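Local coordinates for protein DnaJ homolog subfamily C member 3 (Mus musculus, PDB 3IEG) that acts in the unfolded protein response as an Hsp70 co-chaperone that binds misfolded proteins through its TPR domain and restrains an eIF-2-alpha kinase, at residues S240-I245 against S255-V260; G248-A253 against S283-P288; D203-L208 against K233-I238. One frame throughout, in Å; residues are numbered along the deposited sequence.

Contact 1 (S240-I245 against S255-V260)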
loop_
_atom_site.group_PDB
_atom_site.type_symbol
_atom_site.label_atom_id
_atom_site.label_comp_id
_atom_site.label_asym_id
_atom_site.label_seq_id
_atom_site.Cartn_x
_atom_site.Cartn_y
_atom_site.Cartn_z
ATOM N N SER A 240 -10.041 18.322 -16.437
ATOM C CA SER A 240 -10.551 19.395 -17.276
ATOM C C SER A 240 -10.067 20.753 -16.807
ATOM O O SER A 240 -9.641 21.575 -17.620
ATOM C CB SER A 240 -12.066 19.367 -17.304
ATOM O OG SER A 240 -12.501 18.487 -18.313
ATOM N N ALA A 241 -10.130 20.979 -15.499
ATOM C CA ALA A 241 -9.725 22.248 -14.913
ATOM C C ALA A 241 -8.262 22.556 -15.188
ATOM O O ALA A 241 -7.931 23.658 -15.616
ATOM C CB ALA A 241 -9.986 22.245 -13.430
ATOM N N GLU A 242 -7.394 21.576 -14.949
ATOM C CA GLU A 242 -5.961 21.715 -15.202
ATOM C C GLU A 242 -5.657 21.893 -16.687
ATOM O O GLU A 242 -4.714 22.579 -17.072
ATOM C CB GLU A 242 -5.194 20.531 -14.607
ATOM C CG GLU A 242 -5.137 20.570 -13.068
ATOM C CD GLU A 242 -4.606 21.900 -12.549
ATOM O OE1 GLU A 242 -5.083 22.383 -11.503
ATOM O OE2 GLU A 242 -3.713 22.471 -13.210
ATOM N N GLU A 243 -6.484 21.288 -17.520
ATOM C CA GLU A 243 -6.382 21.499 -18.946
ATOM C C GLU A 243 -6.791 22.940 -19.308
ATOM O O GLU A 243 -6.126 23.614 -20.099
ATOM C CB GLU A 243 -7.230 20.471 -19.666
ATOM C CG GLU A 243 -7.262 20.641 -21.154
ATOM C CD GLU A 243 -7.570 19.349 -21.853
ATOM O OE1 GLU A 243 -7.999 19.405 -23.039
ATOM O OE2 GLU A 243 -7.372 18.287 -21.202
ATOM N N LEU A 244 -7.869 23.417 -18.705
ATOM C CA LEU A 244 -8.270 24.789 -18.916
ATOM C C LEU A 244 -7.200 25.785 -18.444
ATOM O O LEU A 244 -6.922 26.744 -19.169
ATOM C CB LEU A 244 -9.648 25.070 -18.305
ATOM C CG LEU A 244 -10.779 24.235 -18.918
ATOM C CD1 LEU A 244 -11.992 24.167 -17.985
ATOM C CD2 LEU A 244 -11.172 24.709 -20.322
ATOM N N ILE A 245 -6.583 25.565 -17.274
ATOM C CA ILE A 245 -5.586 26.545 -16.810
ATOM C C ILE A 245 -4.352 26.526 -17.717
ATOM O O ILE A 245 -3.677 27.541 -17.863
ATOM C CB ILE A 245 -5.194 26.522 -15.255
ATOM C CG1 ILE A 245 -3.834 25.891 -15.020
ATOM C CG2 ILE A 245 -6.267 25.959 -14.311
ATOM C CD1 ILE A 245 -2.753 26.909 -14.863
ATOM N N SER A 255 -14.929 28.177 -12.877
ATOM C CA SER A 255 -16.170 27.452 -13.073
ATOM C C SER A 255 -15.988 25.938 -12.883
ATOM O O SER A 255 -16.752 25.315 -12.150
ATOM C CB SER A 255 -16.705 27.778 -14.471
ATOM O OG SER A 255 -17.730 26.894 -14.876
ATOM N N LYS A 256 -14.977 25.356 -13.530
ATOM C CA LYS A 256 -14.697 23.932 -13.380
ATOM C C LYS A 256 -14.362 23.503 -11.952
ATOM O O LYS A 256 -14.923 22.524 -11.472
ATOM C CB LYS A 256 -13.602 23.465 -14.332
ATOM C CG LYS A 256 -14.136 22.802 -15.589
ATOM C CD LYS A 256 -14.729 21.436 -15.341
ATOM C CE LYS A 256 -15.196 20.853 -16.657
ATOM N NZ LYS A 256 -16.642 20.952 -16.835
ATOM N N TYR A 257 -13.467 24.223 -11.276
ATOM C CA TYR A 257 -13.157 23.897 -9.886
ATOM C C TYR A 257 -14.346 24.136 -8.946
ATOM O O TYR A 257 -14.463 23.496 -7.900
ATOM C CB TYR A 257 -11.900 24.615 -9.407
ATOM C CG TYR A 257 -10.649 23.809 -9.657
ATOM C CD1 TYR A 257 -9.679 24.234 -10.572
ATOM C CD2 TYR A 257 -10.442 22.595 -9.001
ATOM C CE1 TYR A 257 -8.527 23.472 -10.810
ATOM C CE2 TYR A 257 -9.299 21.831 -9.235
ATOM C CZ TYR A 257 -8.351 22.276 -10.135
ATOM O OH TYR A 257 -7.239 21.509 -10.351
ATOM N N GLU A 258 -15.239 25.034 -9.347
ATOM C CA GLU A 258 -16.453 25.283 -8.593
ATOM C C GLU A 258 -17.252 23.988 -8.523
ATOM O O GLU A 258 -17.719 23.598 -7.458
ATOM C CB GLU A 258 -17.285 26.384 -9.246
ATOM C CG GLU A 258 -17.846 27.422 -8.283
ATOM C CD GLU A 258 -16.843 28.527 -7.940
ATOM O OE1 GLU A 258 -16.995 29.668 -8.443
ATOM O OE2 GLU A 258 -15.898 28.247 -7.171
ATOM N N SER A 259 -17.389 23.312 -9.655
ATOM C CA SER A 259 -18.149 22.081 -9.679
ATOM C C SER A 259 -17.380 20.913 -9.043
ATOM O O SER A 259 -17.988 19.984 -8.523
ATOM C CB SER A 259 -18.611 21.755 -11.090
ATOM O OG SER A 259 -17.498 21.654 -11.945
ATOM N N VAL A 260 -16.050 20.979 -9.055
ATOM C CA VAL A 260 -15.226 20.013 -8.320
ATOM C C VAL A 260 -15.575 20.002 -6.825
ATOM O O VAL A 260 -15.734 18.938 -6.245
ATOM C CB VAL A 260 -13.709 20.242 -8.558
ATOM C CG1 VAL A 260 -12.858 19.435 -7.577
ATOM C CG2 VAL A 260 -13.347 19.885 -9.980
#
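Tyr257 OH donates a hydrogen bond to Glu242 OE1 at 2.6 Å, meeting the anti lone pair of that oxygen. OE1 lies in the ring plane at its edge, while the carboxylate plane is turned 61° from the ring. Glu242 gets there by a bend in its chain at chi2 (-53°). The same OE1 also takes part in a salt bridge with Arg277 of helix 268-284, so two groups hold this oxygen.

CH-pi contact covers one face of the same ring. Ala241 CB lies 3.6 Å from the ring centroid and is shifted toward the CE1 rim. Both residues are buried.

The segments belong to the antiparallel helices 222-246 and 250-263, and both lie in the part curated as tetratricopeptide repeat (TPR) 7. The axes of the two short segments approach to 9.2 Å at an angle of 162°. Ala241, a small residue, faces Lys256 where the backbones come nearest.

Aliphatic packing makes up the rest. The Lys256 chain lies across Leu244 and Ser240 of helix 222-246. Its CG meets Leu244 CD1 at 3.5 Å, and these two side chains cross at about a right angle. Further out, Lys256 CE rests against Ser240 CB at 3.5 Å.

Contact 2 (G248-A253 against S283-P288)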
loop_
_atom_site.group_PDB
_atom_site.type_symbol
_atom_site.label_atom_id
_atom_site.label_comp_id
_atom_site.label_asym_id
_atom_site.label_seq_id
_atom_site.Cartn_x
_atom_site.Cartn_y
_atom_site.Cartn_z
ATOM N N GLY A 248 -4.847 29.047 -20.568
ATOM C CA GLY A 248 -5.203 30.404 -20.167
ATOM C C GLY A 248 -6.690 30.685 -20.019
ATOM O O GLY A 248 -7.101 31.838 -19.890
ATOM N N ARG A 249 -7.512 29.641 -20.028
ATOM C CA ARG A 249 -8.961 29.816 -19.903
ATOM C C ARG A 249 -9.386 29.881 -18.426
ATOM O O ARG A 249 -10.067 28.989 -17.926
ATOM C CB ARG A 249 -9.695 28.696 -20.637
ATOM C CG ARG A 249 -9.333 28.579 -22.101
ATOM C CD ARG A 249 -10.055 27.420 -22.781
ATOM N NE ARG A 249 -11.489 27.461 -22.515
ATOM C CZ ARG A 249 -12.362 26.572 -22.975
ATOM N NH1 ARG A 249 -11.954 25.554 -23.726
ATOM N NH2 ARG A 249 -13.641 26.700 -22.671
ATOM N N TYR A 250 -8.991 30.949 -17.743
ATOM C CA TYR A 250 -9.105 31.032 -16.284
ATOM C C TYR A 250 -10.519 31.067 -15.717
ATOM O O TYR A 250 -10.796 30.459 -14.672
ATOM C CB TYR A 250 -8.265 32.198 -15.758
ATOM C CG TYR A 250 -6.823 32.010 -16.112
ATOM C CD1 TYR A 250 -6.225 32.774 -17.110
ATOM C CD2 TYR A 250 -6.068 31.013 -15.495
ATOM C CE1 TYR A 250 -4.890 32.572 -17.457
ATOM C CE2 TYR A 250 -4.745 30.806 -15.830
ATOM C CZ TYR A 250 -4.164 31.589 -16.807
ATOM O OH TYR A 250 -2.854 31.371 -17.126
ATOM N N THR A 251 -11.423 31.753 -16.405
ATOM C CA THR A 251 -12.780 31.834 -15.895
ATOM C C THR A 251 -13.525 30.506 -16.065
ATOM O O THR A 251 -14.341 30.152 -15.220
ATOM C CB THR A 251 -13.600 33.085 -16.409
ATOM O OG1 THR A 251 -14.639 32.667 -17.291
ATOM C CG2 THR A 251 -12.722 34.115 -17.091
ATOM N N ASP A 252 -13.222 29.763 -17.125
ATOM C CA ASP A 252 -13.787 28.421 -17.276
ATOM C C ASP A 252 -13.187 27.421 -16.290
ATOM O O ASP A 252 -13.886 26.535 -15.796
ATOM C CB ASP A 252 -13.664 27.902 -18.710
ATOM C CG ASP A 252 -14.598 28.620 -19.680
ATOM O OD1 ASP A 252 -15.686 29.082 -19.264
ATOM O OD2 ASP A 252 -14.245 28.713 -20.871
ATOM N N ALA A 253 -11.901 27.578 -15.994
ATOM C CA ALA A 253 -11.247 26.791 -14.939
ATOM C C ALA A 253 -11.849 27.058 -13.559
ATOM O O ALA A 253 -12.076 26.134 -12.783
ATOM C CB ALA A 253 -9.740 27.044 -14.922
ATOM N N SER A 283 -5.603 35.302 -10.057
ATOM C CA SER A 283 -4.296 35.947 -10.191
ATOM C C SER A 283 -3.849 36.092 -11.649
ATOM O O SER A 283 -3.540 37.189 -12.099
ATOM C CB SER A 283 -3.241 35.187 -9.381
ATOM O OG SER A 283 -1.996 35.873 -9.373
ATOM N N LYS A 284 -3.824 34.978 -12.376
ATOM C CA LYS A 284 -3.352 34.948 -13.761
ATOM C C LYS A 284 -4.307 35.625 -14.752
ATOM O O LYS A 284 -3.889 36.066 -15.824
ATOM C CB LYS A 284 -3.077 33.505 -14.202
ATOM C CG LYS A 284 -1.863 32.850 -13.568
ATOM C CD LYS A 284 -0.535 33.472 -14.035
ATOM C CE LYS A 284 0.662 32.688 -13.469
ATOM N NZ LYS A 284 1.856 33.542 -13.156
ATOM N N ASP A 285 -5.584 35.697 -14.395
ATOM C CA ASP A 285 -6.579 36.391 -15.206
ATOM C C ASP A 285 -6.533 37.890 -14.895
ATOM O O ASP A 285 -7.419 38.650 -15.291
ATOM C CB ASP A 285 -7.975 35.827 -14.915
ATOM C CG ASP A 285 -8.954 36.049 -16.056
ATOM O OD1 ASP A 285 -8.513 36.149 -17.226
ATOM O OD2 ASP A 285 -10.177 36.110 -15.777
ATOM N N GLU A 286 -5.478 38.297 -14.189
ATOM C CA GLU A 286 -5.305 39.659 -13.696
ATOM C C GLU A 286 -6.595 40.268 -13.147
ATOM O O GLU A 286 -7.060 41.302 -13.630
ATOM C CB GLU A 286 -4.683 40.546 -14.769
ATOM C CG GLU A 286 -3.237 40.197 -15.068
ATOM C CD GLU A 286 -2.650 41.016 -16.211
ATOM O OE1 GLU A 286 -3.426 41.601 -17.006
ATOM O OE2 GLU A 286 -1.405 41.058 -16.317
ATOM N N LYS A 287 -7.164 39.606 -12.140
ATOM C CA LYS A 287 -8.326 40.112 -11.416
ATOM C C LYS A 287 -8.010 40.217 -9.916
ATOM O O LYS A 287 -8.472 39.413 -9.109
ATOM C CB LYS A 287 -9.563 39.259 -11.725
ATOM C CG LYS A 287 -10.097 39.541 -13.126
ATOM C CD LYS A 287 -11.243 38.638 -13.554
ATOM C CE LYS A 287 -11.868 39.178 -14.856
ATOM N NZ LYS A 287 -12.651 38.161 -15.624
ATOM N N PRO A 288 -7.219 41.237 -9.543
ATOM C CA PRO A 288 -6.527 41.327 -8.258
ATOM C C PRO A 288 -7.399 41.330 -7.009
ATOM O O PRO A 288 -7.041 40.677 -6.039
ATOM C CB PRO A 288 -5.760 42.643 -8.367
ATOM C CG PRO A 288 -6.487 43.426 -9.396
ATOM C CD PRO A 288 -6.950 42.415 -10.384
#
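Tyr250 and Asp285 mark the nearest backbone approach, 6.0 Å between their CA atoms, where the first turn of helix 250-263 meets the C-terminal end of helix 268-284. The contact joins two neighbouring TPR repeats, curated as TPR 7 and TPR 8. Helix 268-284 ends in a Schellman motif with Glu286 at C-prime, and a second such motif, with Gly248 at C-prime, ends helix 222-246.

Tyr250 carries most of the packing. Lys284 CB sits over one face of its ring, 3.7 Å from the centroid, and offset toward the rim near CZ. Gly248 C lies against the opposite face, so the ring is held between its own turn and the next repeat. The Lys284 chain bends at chi2 (-68°) and leads away from segment 248-253, and its NZ pairs with Glu314 of helix 306-318. Tyr250 and Asp285 run alongside in opposite senses, with Tyr250 CB 3.7 Å from Asp285 CB. An alanine in place of Tyr250 would probably leave Lys284 CB without the ring face it covers and open a gap between the two repeats.

No hydrogen bond crosses between the segments. The outer side is at the surface. There Thr251 CG2 touches Asp285 OD2 at 3.5 Å, and Lys287 NZ makes a salt bridge to that same oxygen at 3.2 Å, meeting it from above the carboxylate plane.

Contact 3 (D203-L208 against K233-I238)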
loop_
_atom_site.group_PDB
_atom_site.type_symbol
_atom_site.label_atom_id
_atom_site.label_comp_id
_atom_site.label_asym_id
_atom_site.label_seq_id
_atom_site.Cartn_x
_atom_site.Cartn_y
_atom_site.Cartn_z
ATOM N N ASP A 203 -5.700 12.022 -3.223
ATOM C CA ASP A 203 -5.055 11.384 -4.371
ATOM C C ASP A 203 -6.066 10.737 -5.324
ATOM O O ASP A 203 -6.141 9.506 -5.450
ATOM C CB ASP A 203 -4.030 10.347 -3.899
ATOM C CG ASP A 203 -2.844 10.977 -3.196
ATOM O OD1 ASP A 203 -2.712 12.218 -3.200
ATOM O OD2 ASP A 203 -2.024 10.226 -2.642
ATOM N N HIS A 204 -6.825 11.582 -6.008
ATOM C CA HIS A 204 -7.891 11.125 -6.886
ATOM C C HIS A 204 -7.423 10.183 -7.983
ATOM O O HIS A 204 -8.134 9.235 -8.329
ATOM C CB HIS A 204 -8.676 12.303 -7.471
ATOM C CG HIS A 204 -7.819 13.375 -8.066
ATOM N ND1 HIS A 204 -7.429 13.369 -9.390
ATOM C CD2 HIS A 204 -7.292 14.499 -7.523
ATOM C CE1 HIS A 204 -6.688 14.437 -9.632
ATOM N NE2 HIS A 204 -6.600 15.145 -8.519
ATOM N N GLU A 205 -6.224 10.406 -8.505
ATOM C CA GLU A 205 -5.754 9.588 -9.608
ATOM C C GLU A 205 -5.435 8.141 -9.216
ATOM O O GLU A 205 -5.883 7.200 -9.875
ATOM C CB GLU A 205 -4.562 10.235 -10.290
ATOM C CG GLU A 205 -4.367 9.735 -11.701
ATOM C CD GLU A 205 -3.149 10.318 -12.362
ATOM O OE1 GLU A 205 -3.181 10.469 -13.607
ATOM O OE2 GLU A 205 -2.163 10.626 -11.642
ATOM N N LEU A 206 -4.660 7.972 -8.148
ATOM C CA LEU A 206 -4.335 6.639 -7.634
ATOM C C LEU A 206 -5.587 5.937 -7.142
ATOM O O LEU A 206 -5.751 4.745 -7.387
ATOM C CB LEU A 206 -3.291 6.708 -6.515
ATOM C CG LEU A 206 -1.875 7.160 -6.920
ATOM C CD1 LEU A 206 -1.083 7.660 -5.697
ATOM C CD2 LEU A 206 -1.107 6.064 -7.698
ATOM N N SER A 207 -6.473 6.689 -6.482
ATOM C CA SER A 207 -7.798 6.193 -6.100
ATOM C C SER A 207 -8.522 5.562 -7.298
ATOM O O SER A 207 -9.045 4.451 -7.197
ATOM C CB SER A 207 -8.640 7.318 -5.487
ATOM O OG SER A 207 -9.922 6.871 -5.059
ATOM N N LEU A 208 -8.514 6.264 -8.431
ATOM C CA LEU A 208 -9.188 5.804 -9.644
ATOM C C LEU A 208 -8.594 4.500 -10.159
ATOM O O LEU A 208 -9.328 3.547 -10.417
ATOM C CB LEU A 208 -9.104 6.869 -10.746
ATOM C CG LEU A 208 -10.186 7.095 -11.817
ATOM C CD1 LEU A 208 -9.558 7.749 -13.064
ATOM C CD2 LEU A 208 -10.970 5.848 -12.203
ATOM N N LYS A 233 -15.812 10.754 -12.273
ATOM C CA LYS A 233 -16.325 12.114 -12.451
ATOM C C LYS A 233 -15.439 13.175 -11.798
ATOM O O LYS A 233 -15.044 14.144 -12.441
ATOM C CB LYS A 233 -17.738 12.242 -11.884
ATOM C CG LYS A 233 -18.851 11.675 -12.770
ATOM C CD LYS A 233 -20.217 11.696 -12.041
ATOM C CE LYS A 233 -20.640 13.128 -11.680
ATOM N NZ LYS A 233 -22.052 13.173 -11.203
ATOM N N LEU A 234 -15.137 12.991 -10.519
ATOM C CA LEU A 234 -14.325 13.935 -9.786
ATOM C C LEU A 234 -12.967 14.096 -10.446
ATOM O O LEU A 234 -12.407 15.187 -10.467
ATOM C CB LEU A 234 -14.165 13.469 -8.346
ATOM C CG LEU A 234 -13.730 14.441 -7.242
ATOM C CD1 LEU A 234 -12.248 14.328 -6.996
ATOM C CD2 LEU A 234 -14.163 15.903 -7.467
ATOM N N ASN A 235 -12.453 13.011 -11.005
ATOM C CA ASN A 235 -11.161 13.033 -11.656
ATOM C C ASN A 235 -11.175 13.706 -13.029
ATOM O O ASN A 235 -10.207 14.375 -13.386
ATOM C CB ASN A 235 -10.598 11.620 -11.775
ATOM C CG ASN A 235 -9.236 11.596 -12.421
ATOM O OD1 ASN A 235 -9.110 11.306 -13.606
ATOM N ND2 ASN A 235 -8.206 11.920 -11.648
ATOM N N LYS A 236 -12.246 13.507 -13.806
ATOM C CA LYS A 236 -12.366 14.151 -15.121
ATOM C C LYS A 236 -12.451 15.652 -14.944
ATOM O O LYS A 236 -11.785 16.404 -15.655
ATOM C CB LYS A 236 -13.587 13.661 -15.905
ATOM C CG LYS A 236 -13.341 12.420 -16.761
ATOM C CD LYS A 236 -14.522 12.147 -17.739
ATOM C CE LYS A 236 -14.691 10.642 -18.063
ATOM N NZ LYS A 236 -13.438 10.000 -18.614
ATOM N N LEU A 237 -13.260 16.072 -13.981
ATOM C CA LEU A 237 -13.418 17.479 -13.652
ATOM C C LEU A 237 -12.093 18.166 -13.340
ATOM O O LEU A 237 -11.821 19.227 -13.886
ATOM C CB LEU A 237 -14.404 17.646 -12.495
ATOM C CG LEU A 237 -15.917 17.786 -12.733
ATOM C CD1 LEU A 237 -16.437 17.319 -14.109
ATOM C CD2 LEU A 237 -16.663 17.093 -11.598
ATOM N N ILE A 238 -11.267 17.558 -12.493
ATOM C CA ILE A 238 -9.960 18.114 -12.154
ATOM C C ILE A 238 -9.028 18.109 -13.365
ATOM O O ILE A 238 -8.243 19.040 -13.566
ATOM C CB ILE A 238 -9.323 17.369 -10.972
ATOM C CG1 ILE A 238 -10.190 17.547 -9.726
ATOM C CG2 ILE A 238 -7.891 17.854 -10.705
ATOM C CD1 ILE A 238 -9.836 16.601 -8.586
#
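His204 and Asn235 carry the close part of this contact, in which helix 204-217 of TPR 6 packs on helix 222-246. The latter extends into TPR 7, so this is repeat-to-repeat packing in the TPR superhelix. The axes of the two short helical segments approach to 9.8 Å, at 140° between their directions.

The tight part surrounds the imidazole. Asn235 ND2 donates to His204 ND1 at 2.8 Å. The amide nitrogen lies close to the ring plane, at its edge, but the bond is bent, with an N-H...N angle of 134°. The ring and amide planes are oblique to one another. Because ND1 accepts here, the proton of a neutral ring would probably sit on NE2. With CG between the backbone N and the carbonyl carbon (chi1 49°), the ring stands toward helix 222-246, its ND1 edge to Asn235. Ile238 comes tip to tip with the ring and places CD1 over one face. That methyl is 3.6 Å from the ring centroid. Leu208 crosses Asn235 at about a right angle, and its CD1 rests 3.6 Å from Asn235 OD1. Tyr270 of helix 268-284 also touches His204. A longer contact on the buried side runs from Leu234 CD1 to His204 CB at 4.1 Å.

The looser, solvent side is at Glu205. This exposed residue only grazes the amide, with Glu205 CB 4.2 Å from Asn235 ND2.

How the contacts relate
Both segments of contact 3 precede those of contacts 1 and 2 along the chain, while the segments of contacts 1 and 2 alternate. Helix 222-246 is shared by contacts 3 and 1, and helix 250-263 by contacts 1 and 2. The centre of contact 1 lies about 12 Å from that of contact 3 and about 11 Å from that of contact 2. Contacts 2 and 3 do not touch, their centres being about 23 Å apart. Val260 packs on Leu237 between contacts 1 and 3, and Ile245 on Ala253 between contacts 1 and 2. Contact 1 lies within TPR 7, and the others join it to TPR 6 and TPR 8, continuing the superhelix away from the misfolded-protein groove of the first two repeats.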